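Local coordinates for protein phage integrase/site-specific recombinase (Haloarcula marismortui, PDB 3NRW) that probably binds DNA through this N-terminal core-binding domain of a site-specific recombinase of the tyrosine recombinase family, at residues Leu17-Thr22 against Leu90-Val95; Thr49-Leu54 against Lys84-Tyr89; Asp60-Phe65 against Asn77-Thr82. One frame throughout, in Å; residues are numbered along the deposited sequence.

Contact 1 of 3, residues Leu17-Thr22 against Leu90-Val95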
loop_
_atom_site.group_PDB
_atom_site.type_symbol
_atom_site.label_atom_id
_atom_site.label_comp_id
_atom_site.label_asym_id
_atom_site.label_seq_id
_atom_site.Cartn_x
_atom_site.Cartn_y
_atom_site.Cartn_z
ATOM N N LEU A 17 2.583 -7.197 6.751
ATOM C CA LEU A 17 3.243 -6.935 8.033
ATOM C C LEU A 17 3.815 -8.216 8.644
ATOM O O LEU A 17 4.925 -8.212 9.178
ATOM C CB LEU A 17 2.269 -6.275 9.013
ATOM C CG LEU A 17 1.700 -4.926 8.558
ATOM C CD1 LEU A 17 0.823 -4.370 9.663
ATOM C CD2 LEU A 17 2.823 -3.947 8.220
ATOM N N ALA A 18 3.062 -9.308 8.554
ATOM C CA ALA A 18 3.518 -10.590 9.086
ATOM C C ALA A 18 4.740 -11.050 8.296
ATOM O O ALA A 18 5.699 -11.587 8.860
ATOM C CB ALA A 18 2.404 -11.631 8.982
ATOM N N HIS A 19 4.691 -10.837 6.983
ATOM C CA HIS A 19 5.776 -11.210 6.084
ATOM C C HIS A 19 7.066 -10.448 6.373
ATOM O O HIS A 19 8.163 -10.997 6.244
ATOM C CB HIS A 19 5.350 -10.985 4.625
ATOM C CG HIS A 19 6.490 -10.962 3.655
ATOM N ND1 HIS A 19 7.047 -9.787 3.192
ATOM C CD2 HIS A 19 7.186 -11.964 3.071
ATOM C CE1 HIS A 19 8.037 -10.070 2.362
ATOM N NE2 HIS A 19 8.141 -11.384 2.272
ATOM N N ARG A 20 6.934 -9.183 6.759
ATOM C CA ARG A 20 8.092 -8.346 7.068
ATOM C C ARG A 20 8.522 -8.548 8.519
ATOM O O ARG A 20 9.608 -8.126 8.923
ATOM C CB ARG A 20 7.756 -6.871 6.835
ATOM C CG ARG A 20 7.614 -6.485 5.367
ATOM C CD ARG A 20 8.960 -6.541 4.656
ATOM N NE ARG A 20 9.938 -5.666 5.300
ATOM C CZ ARG A 20 11.155 -5.423 4.829
ATOM N NH1 ARG A 20 11.556 -5.988 3.699
ATOM N NH2 ARG A 20 11.974 -4.615 5.490
ATOM N N GLN A 21 7.660 -9.202 9.291
ATOM C CA GLN A 21 7.915 -9.471 10.702
ATOM C C GLN A 21 9.068 -10.461 10.872
ATOM O O GLN A 21 9.189 -11.102 11.916
ATOM C CB GLN A 21 6.656 -10.050 11.352
ATOM C CG GLN A 21 6.623 -9.969 12.869
ATOM C CD GLN A 21 6.076 -8.645 13.362
ATOM O OE1 GLN A 21 4.919 -8.308 13.108
ATOM N NE2 GLN A 21 6.903 -7.886 14.071
ATOM N N THR A 22 9.910 -10.587 9.851
ATOM C CA THR A 22 11.035 -11.514 9.917
ATOM C C THR A 22 12.382 -10.840 9.675
ATOM O O THR A 22 13.406 -11.295 10.184
ATOM C CB THR A 22 10.874 -12.660 8.898
ATOM O OG1 THR A 22 12.006 -13.536 8.981
ATOM C CG2 THR A 22 10.772 -12.108 7.484
ATOM N N LEU A 90 2.843 -8.085 -3.075
ATOM C CA LEU A 90 1.594 -8.647 -3.573
ATOM C C LEU A 90 1.708 -9.136 -5.013
ATOM O O LEU A 90 1.074 -10.121 -5.386
ATOM C CB LEU A 90 0.462 -7.624 -3.458
ATOM C CG LEU A 90 0.084 -7.189 -2.038
ATOM C CD1 LEU A 90 -1.058 -6.192 -2.126
ATOM C CD2 LEU A 90 -0.324 -8.398 -1.187
ATOM N N ALA A 91 2.506 -8.452 -5.827
ATOM C CA ALA A 91 2.676 -8.877 -7.210
ATOM C C ALA A 91 3.420 -10.214 -7.234
ATOM O O ALA A 91 3.083 -11.106 -8.015
ATOM C CB ALA A 91 3.441 -7.824 -8.006
ATOM N N ARG A 92 4.420 -10.358 -6.367
ATOM C CA ARG A 92 5.186 -11.597 -6.302
ATOM C C ARG A 92 4.297 -12.774 -5.923
ATOM O O ARG A 92 4.470 -13.882 -6.440
ATOM C CB ARG A 92 6.334 -11.479 -5.292
ATOM C CG ARG A 92 7.147 -12.768 -5.130
ATOM C CD ARG A 92 8.491 -12.517 -4.451
ATOM N NE ARG A 92 8.377 -12.137 -3.044
ATOM C CZ ARG A 92 8.030 -12.967 -2.064
ATOM N NH1 ARG A 92 7.751 -14.236 -2.325
ATOM N NH2 ARG A 92 7.984 -12.531 -0.812
ATOM N N ILE A 93 3.344 -12.540 -5.021
ATOM C CA ILE A 93 2.456 -13.614 -4.601
ATOM C C ILE A 93 1.157 -13.683 -5.390
ATOM O O ILE A 93 0.174 -14.264 -4.933
ATOM C CB ILE A 93 2.136 -13.549 -3.091
ATOM C CG1 ILE A 93 1.467 -12.222 -2.738
ATOM C CG2 ILE A 93 3.418 -13.730 -2.290
ATOM C CD1 ILE A 93 0.966 -12.191 -1.308
ATOM N N ASP A 94 1.160 -13.079 -6.573
ATOM C CA ASP A 94 0.018 -13.135 -7.474
ATOM C C ASP A 94 -1.291 -12.507 -6.985
ATOM O O ASP A 94 -2.367 -12.872 -7.459
ATOM C CB ASP A 94 -0.223 -14.607 -7.857
ATOM C CG ASP A 94 1.061 -15.327 -8.252
ATOM O OD1 ASP A 94 1.761 -14.829 -9.162
ATOM O OD2 ASP A 94 1.369 -16.389 -7.655
ATOM N N VAL A 95 -1.202 -11.558 -6.055
ATOM C CA VAL A 95 -2.391 -10.898 -5.516
ATOM C C VAL A 95 -2.818 -9.695 -6.359
ATOM O O VAL A 95 -3.988 -9.306 -6.357
ATOM C CB VAL A 95 -2.151 -10.469 -4.053
ATOM C CG1 VAL A 95 -3.320 -9.641 -3.535
ATOM C CG2 VAL A 95 -1.976 -11.710 -3.193
#
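H19 and R92 meet at the surface, an imidazole ring against a guanidinium group, with their two planes turned 44° from each other. NE2 of H19 lies 3.3 Å from NH2 of R92. The histidine nitrogen approaches the rim of the guanidinium almost level with it, whereas NH2 meets the imidazole obliquely, and CD2 and CE1 of the ring are each 4.0 Å from that same NH2.

H19 stands on the last turn of helix 9-20 and R92 on the last turn of helix 73-92, so the contact joins two helix ends far apart in sequence. The CA atoms of H19 and L90, the nearest pair, are still 10.8 Å apart, so the long arginine has to span most of the gap to the shorter histidine. R92 does so with CG trans to its backbone N (chi1 178°) and a bend at chi3 (69°) that turns the guanidinium toward the histidine. The ring of H19 also stacks on that of Y89, one helical turn earlier on the arginine's side. Just beyond R92 a Schellman motif closes helix 73-92: V95 N bonds to L90 O, and D94 takes positive phi as the C-prime residue.

Only 58 Å² is buried here. With a cationic arginine as neighbour the imidazole would be expected to resist protonation, which is consistent with a neutral ring.

Contact 2 of 3, residues Thr49-Leu54 against Lys84-Tyr89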
loop_
_atom_site.group_PDB
_atom_site.type_symbol
_atom_site.label_atom_id
_atom_site.label_comp_id
_atom_site.label_asym_id
_atom_site.label_seq_id
_atom_site.Cartn_x
_atom_site.Cartn_y
_atom_site.Cartn_z
ATOM N N THR A 49 -12.661 -3.788 -2.752
ATOM C CA THR A 49 -12.717 -5.037 -1.991
ATOM C C THR A 49 -11.613 -6.050 -2.253
ATOM O O THR A 49 -11.472 -7.012 -1.503
ATOM C CB THR A 49 -14.067 -5.749 -2.204
ATOM O OG1 THR A 49 -14.226 -6.048 -3.595
ATOM C CG2 THR A 49 -15.216 -4.858 -1.744
ATOM N N ALA A 50 -10.845 -5.847 -3.320
ATOM C CA ALA A 50 -9.752 -6.750 -3.665
ATOM C C ALA A 50 -8.611 -5.897 -4.193
ATOM O O ALA A 50 -8.830 -4.992 -4.997
ATOM C CB ALA A 50 -10.202 -7.753 -4.730
HETATM N N MSE A 51 -7.392 -6.182 -3.754
HETATM C CA MSE A 51 -6.258 -5.393 -4.198
HETATM C C MSE A 51 -6.035 -5.446 -5.707
HETATM O O MSE A 51 -5.514 -4.496 -6.290
HETATM C CB MSE A 51 -4.989 -5.830 -3.458
HETATM C CG MSE A 51 -4.986 -5.481 -1.975
HETATM SE SE MSE A 51 -5.044 -3.552 -1.614
HETATM C CE MSE A 51 -3.159 -3.137 -1.910
ATOM N N ARG A 52 -6.436 -6.542 -6.343
ATOM C CA ARG A 52 -6.257 -6.665 -7.785
ATOM C C ARG A 52 -7.047 -5.592 -8.544
ATOM O O ARG A 52 -6.751 -5.296 -9.703
ATOM C CB ARG A 52 -6.685 -8.059 -8.254
ATOM C CG ARG A 52 -6.257 -8.396 -9.674
ATOM C CD ARG A 52 -6.788 -9.756 -10.087
ATOM N NE ARG A 52 -6.311 -10.832 -9.219
ATOM C CZ ARG A 52 -5.057 -11.276 -9.185
ATOM N NH1 ARG A 52 -4.132 -10.739 -9.967
ATOM N NH2 ARG A 52 -4.732 -12.278 -8.381
ATOM N N GLU A 53 -8.041 -5.007 -7.882
ATOM C CA GLU A 53 -8.876 -3.968 -8.484
ATOM C C GLU A 53 -8.123 -2.656 -8.684
ATOM O O GLU A 53 -8.563 -1.791 -9.440
ATOM C CB GLU A 53 -10.115 -3.719 -7.617
ATOM C CG GLU A 53 -11.068 -4.908 -7.558
ATOM C CD GLU A 53 -12.227 -4.698 -6.598
ATOM O OE1 GLU A 53 -13.132 -5.560 -6.561
ATOM O OE2 GLU A 53 -12.232 -3.681 -5.874
ATOM N N LEU A 54 -6.992 -2.506 -8.003
ATOM C CA LEU A 54 -6.194 -1.292 -8.128
ATOM C C LEU A 54 -5.679 -1.076 -9.548
ATOM O O LEU A 54 -5.422 -2.032 -10.280
ATOM C CB LEU A 54 -5.012 -1.340 -7.163
ATOM C CG LEU A 54 -5.383 -1.199 -5.689
ATOM C CD1 LEU A 54 -4.135 -1.367 -4.845
ATOM C CD2 LEU A 54 -6.023 0.169 -5.442
ATOM N N LYS A 84 4.626 1.242 -2.390
ATOM C CA LYS A 84 5.298 0.609 -3.519
ATOM C C LYS A 84 5.846 -0.774 -3.150
ATOM O O LYS A 84 5.637 -1.746 -3.877
ATOM C CB LYS A 84 6.447 1.497 -4.010
ATOM C CG LYS A 84 7.321 0.844 -5.071
ATOM C CD LYS A 84 6.627 0.812 -6.416
ATOM C CE LYS A 84 7.098 1.952 -7.305
ATOM N NZ LYS A 84 8.499 1.739 -7.771
ATOM N N ASN A 85 6.554 -0.860 -2.028
ATOM C CA ASN A 85 7.122 -2.134 -1.599
ATOM C C ASN A 85 6.028 -3.146 -1.300
ATOM O O ASN A 85 6.190 -4.351 -1.524
ATOM C CB ASN A 85 7.995 -1.944 -0.361
ATOM C CG ASN A 85 9.152 -1.012 -0.617
ATOM O OD1 ASN A 85 9.593 -0.860 -1.754
ATOM N ND2 ASN A 85 9.659 -0.390 0.436
ATOM N N TRP A 86 4.911 -2.652 -0.784
ATOM C CA TRP A 86 3.788 -3.515 -0.466
ATOM C C TRP A 86 3.251 -4.145 -1.744
ATOM O O TRP A 86 3.066 -5.361 -1.806
ATOM C CB TRP A 86 2.709 -2.696 0.235
ATOM C CG TRP A 86 1.479 -3.432 0.621
ATOM C CD1 TRP A 86 1.374 -4.733 1.020
ATOM C CD2 TRP A 86 0.174 -2.863 0.758
ATOM N NE1 TRP A 86 0.074 -5.009 1.411
ATOM C CE2 TRP A 86 -0.676 -3.874 1.261
ATOM C CE3 TRP A 86 -0.353 -1.589 0.512
ATOM C CZ2 TRP A 86 -2.031 -3.644 1.522
ATOM C CZ3 TRP A 86 -1.707 -1.363 0.771
ATOM C CH2 TRP A 86 -2.525 -2.387 1.273
ATOM N N LEU A 87 3.018 -3.329 -2.768
ATOM C CA LEU A 87 2.507 -3.848 -4.028
ATOM C C LEU A 87 3.489 -4.811 -4.695
ATOM O O LEU A 87 3.068 -5.744 -5.378
ATOM C CB LEU A 87 2.149 -2.701 -4.976
ATOM C CG LEU A 87 1.021 -1.791 -4.472
ATOM C CD1 LEU A 87 0.679 -0.771 -5.540
ATOM C CD2 LEU A 87 -0.214 -2.625 -4.120
ATOM N N GLU A 88 4.789 -4.593 -4.505
ATOM C CA GLU A 88 5.786 -5.494 -5.088
ATOM C C GLU A 88 5.617 -6.871 -4.457
ATOM O O GLU A 88 5.694 -7.889 -5.141
ATOM C CB GLU A 88 7.208 -4.976 -4.838
ATOM C CG GLU A 88 7.461 -3.606 -5.446
ATOM C CD GLU A 88 8.920 -3.186 -5.394
ATOM O OE1 GLU A 88 9.596 -3.487 -4.389
ATOM O OE2 GLU A 88 9.382 -2.532 -6.352
ATOM N N TYR A 89 5.386 -6.895 -3.147
ATOM C CA TYR A 89 5.181 -8.148 -2.431
ATOM C C TYR A 89 3.935 -8.837 -2.972
ATOM O O TYR A 89 3.959 -10.027 -3.289
ATOM C CB TYR A 89 5.016 -7.892 -0.927
ATOM C CG TYR A 89 4.494 -9.078 -0.147
ATOM C CD1 TYR A 89 5.197 -10.283 -0.112
ATOM C CD2 TYR A 89 3.288 -8.999 0.555
ATOM C CE1 TYR A 89 4.714 -11.378 0.597
ATOM C CE2 TYR A 89 2.797 -10.089 1.266
ATOM C CZ TYR A 89 3.516 -11.278 1.283
ATOM O OH TYR A 89 3.040 -12.370 1.976
#
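The methyl end of selenomethionine M51 rests on one face of the W86 indole: CE is 3.6 Å from the centroid of the six-membered ring and 21° off its normal, a CH-pi contact. The methyl is displaced toward the rim, where its closest atom is W86 CH2 at 3.3 Å. SE stands farther out and oblique to the ring, 4.8 Å from the same centroid, which completes a Met-aromatic contact. The same methyl reaches L87, with M51 CE 3.7 Å from L87 CD2. L54 adds a looser touch to the same leucine methyl, next to M51, its CD1 4.2 Å from L87 CD2.

A flexible, unbranched side chain suits position 51, because its bends at chi2 and chi3 (-63° and -80°) fold the selenium and methyl round onto the flat indole. W86 presents that surface with CG trans to its own backbone N, its chain crossing that of M51 at about a right angle.

In the all-helical core-binding domain this contact fastens the linker between helix 26-45 and helix 56-67 onto the long helix 73-92. The linker carries a short 3-10 turn at 51-53, in which L54 N bonds to M51 O at 3.0 Å, and this turn directs both M51 and L54 inward.

Farther out, the polar edge of the indole is satisfied by a hydrogen bond from W86 NE1 to A12 O of helix 9-20, which fixes how the ring is rotated. F39 of helix 26-45 packs against M51, L54 and W86 alike, its ring nearly perpendicular to the indole, while the backbone of M51 is hydrogen-bonded to L7.

Contact 3 of 3, residues Asp60-Phe65 against Asn77-Thr82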
loop_
_atom_site.group_PDB
_atom_site.type_symbol
_atom_site.label_atom_id
_atom_site.label_comp_id
_atom_site.label_asym_id
_atom_site.label_seq_id
_atom_site.Cartn_x
_atom_site.Cartn_y
_atom_site.Cartn_z
ATOM N N ASP A 60 -3.119 6.955 -8.354
ATOM C CA ASP A 60 -2.914 8.397 -8.478
ATOM C C ASP A 60 -3.925 9.135 -7.602
ATOM O O ASP A 60 -3.617 10.175 -7.029
ATOM C CB ASP A 60 -3.075 8.846 -9.934
ATOM C CG ASP A 60 -2.842 10.344 -10.114
ATOM O OD1 ASP A 60 -1.668 10.776 -10.124
ATOM O OD2 ASP A 60 -3.839 11.093 -10.225
ATOM N N GLU A 61 -5.141 8.600 -7.516
ATOM C CA GLU A 61 -6.172 9.206 -6.691
ATOM C C GLU A 61 -5.698 9.171 -5.248
ATOM O O GLU A 61 -5.832 10.152 -4.515
ATOM C CB GLU A 61 -7.488 8.437 -6.815
ATOM C CG GLU A 61 -8.232 8.692 -8.116
ATOM C CD GLU A 61 -9.056 9.965 -8.080
ATOM O OE1 GLU A 61 -10.189 9.923 -7.553
ATOM O OE2 GLU A 61 -8.570 11.011 -8.562
ATOM N N TYR A 62 -5.139 8.037 -4.842
ATOM C CA TYR A 62 -4.663 7.907 -3.473
ATOM C C TYR A 62 -3.533 8.887 -3.194
ATOM O O TYR A 62 -3.528 9.573 -2.167
ATOM C CB TYR A 62 -4.172 6.489 -3.189
ATOM C CG TYR A 62 -3.663 6.342 -1.774
ATOM C CD1 TYR A 62 -2.305 6.190 -1.512
ATOM C CD2 TYR A 62 -4.537 6.401 -0.693
ATOM C CE1 TYR A 62 -1.827 6.099 -0.204
ATOM C CE2 TYR A 62 -4.077 6.312 0.617
ATOM C CZ TYR A 62 -2.722 6.160 0.852
ATOM O OH TYR A 62 -2.267 6.069 2.142
ATOM N N GLU A 63 -2.573 8.958 -4.107
ATOM C CA GLU A 63 -1.455 9.864 -3.916
ATOM C C GLU A 63 -1.931 11.302 -3.727
ATOM O O GLU A 63 -1.472 12.014 -2.827
ATOM C CB GLU A 63 -0.502 9.786 -5.105
ATOM C CG GLU A 63 0.692 10.712 -4.979
ATOM C CD GLU A 63 1.618 10.621 -6.165
ATOM O OE1 GLU A 63 2.599 11.392 -6.200
ATOM O OE2 GLU A 63 1.363 9.783 -7.056
ATOM N N THR A 64 -2.856 11.729 -4.578
ATOM C CA THR A 64 -3.386 13.084 -4.496
ATOM C C THR A 64 -4.127 13.324 -3.185
ATOM O O THR A 64 -4.047 14.402 -2.596
ATOM C CB THR A 64 -4.311 13.354 -5.676
ATOM O OG1 THR A 64 -3.558 13.204 -6.884
ATOM C CG2 THR A 64 -4.869 14.761 -5.607
ATOM N N PHE A 65 -4.852 12.308 -2.736
ATOM C CA PHE A 65 -5.584 12.374 -1.483
ATOM C C PHE A 65 -4.585 12.638 -0.354
ATOM O O PHE A 65 -4.747 13.583 0.427
ATOM C CB PHE A 65 -6.324 11.047 -1.278
ATOM C CG PHE A 65 -6.813 10.819 0.120
ATOM C CD1 PHE A 65 -6.191 9.874 0.933
ATOM C CD2 PHE A 65 -7.914 11.513 0.615
ATOM C CE1 PHE A 65 -6.661 9.617 2.220
ATOM C CE2 PHE A 65 -8.393 11.265 1.902
ATOM C CZ PHE A 65 -7.766 10.313 2.706
ATOM N N ASN A 77 6.657 10.799 1.007
ATOM C CA ASN A 77 7.559 9.993 0.192
ATOM C C ASN A 77 7.751 8.607 0.805
ATOM O O ASN A 77 7.716 7.600 0.098
ATOM C CB ASN A 77 8.922 10.683 0.066
ATOM C CG ASN A 77 8.846 12.014 -0.664
ATOM O OD1 ASN A 77 9.866 12.673 -0.877
ATOM N ND2 ASN A 77 7.639 12.416 -1.049
ATOM N N GLY A 78 7.958 8.568 2.120
ATOM C CA GLY A 78 8.161 7.305 2.805
ATOM C C GLY A 78 6.903 6.462 2.787
ATOM O O GLY A 78 6.955 5.231 2.812
ATOM N N GLU A 79 5.765 7.141 2.736
ATOM C CA GLU A 79 4.475 6.479 2.707
ATOM C C GLU A 79 4.255 5.838 1.342
ATOM O O GLU A 79 3.793 4.697 1.242
ATOM C CB GLU A 79 3.377 7.500 2.975
ATOM C CG GLU A 79 2.082 6.900 3.420
ATOM C CD GLU A 79 1.026 7.945 3.652
ATOM O OE1 GLU A 79 1.260 8.863 4.468
ATOM O OE2 GLU A 79 -0.036 7.848 3.008
HETATM N N MSE A 80 4.582 6.574 0.286
HETATM C CA MSE A 80 4.405 6.045 -1.061
HETATM C C MSE A 80 5.397 4.917 -1.331
HETATM O O MSE A 80 5.084 3.972 -2.055
HETATM C CB MSE A 80 4.566 7.157 -2.109
HETATM C CG MSE A 80 3.472 8.240 -2.070
HETATM SE SE MSE A 80 1.677 7.525 -2.229
HETATM C CE MSE A 80 1.716 6.880 -4.067
ATOM N N GLN A 81 6.588 5.020 -0.747
ATOM C CA GLN A 81 7.619 3.999 -0.919
ATOM C C GLN A 81 7.174 2.693 -0.265
ATOM O O GLN A 81 7.400 1.604 -0.799
ATOM C CB GLN A 81 8.939 4.460 -0.303
ATOM C CG GLN A 81 10.054 3.435 -0.412
ATOM C CD GLN A 81 10.374 3.079 -1.851
ATOM O OE1 GLN A 81 10.812 3.926 -2.629
ATOM N NE2 GLN A 81 10.144 1.820 -2.216
ATOM N N THR A 82 6.552 2.800 0.905
ATOM C CA THR A 82 6.072 1.610 1.582
ATOM C C THR A 82 4.920 1.047 0.762
ATOM O O THR A 82 4.792 -0.164 0.627
ATOM C CB THR A 82 5.615 1.908 3.028
ATOM O OG1 THR A 82 6.767 2.048 3.874
ATOM C CG2 THR A 82 4.744 0.776 3.560
#
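A buried packing of two nearly antiparallel helices, this contact sets Y62 and E63 of helix 56-67 against E79 and selenomethionine M80 of helix 73-92, the two helices that follow one another in the core-binding domain's helical bundle. The segments run at 157° to each other, and their axes stay 11.5 Å apart at closest approach, a wide spacing that long side chains have to fill. E63 and M80 hold the nearest CA pair, 7.6 Å apart.

M80 lies at the middle of the interface and points toward the other helix. Bends at chi2 and chi3 curl its end so that the methyl comes against the aliphatic root of E63, with CE 3.8 Å from E63 CB, the two side chains crossing at about a right angle. Its selenium lies beside the ring of Y62, SE 4.3 Å from CD1 and oblique to the ring, a Met-aromatic contact. A pliable, polarisable side chain fits here, since it can meet a methylene and an aromatic ring at once.

E63 suits a mixed site: its methylenes pack on M80, while the extended chain carries OE1 out to a hydrogen bond with H105 ND1. Y62 and E79 make up the polar part of the interface. The ring of Y62 lies edge-to-face against F39 and W42 of helix 26-45, which would limit its freedom to swing and so keep OH near E79. E79 extends toward it from the facing helix, with the carboxylate plane 55° from the ring plane. That carboxylate has its stronger partner in R66, whose NE forms a salt bridge with E79 OE2, the same oxygen that lies 3.0 Å from Y62 OH.

How the contacts relate
All three contacts use helix 73-92, which contact 3, contact 2 and contact 1 occupy in that order from its N-terminal half to its C-terminal end. Along the chain they are nested: contact 3 lies inside the loop closed by contact 2, and contact 2 inside that closed by contact 1. Centres of contacts 1 and 2 are about 10 Å apart, those of 2 and 3 about 13 Å, and those of 1 and 3 about 19 Å, on opposite sides of the chain's centre. Contacts 1 and 2 also touch, as where L90 packs on M51. One helix thus ties helix 9-20, the 49-54 linker and helix 56-67 into a single compact domain.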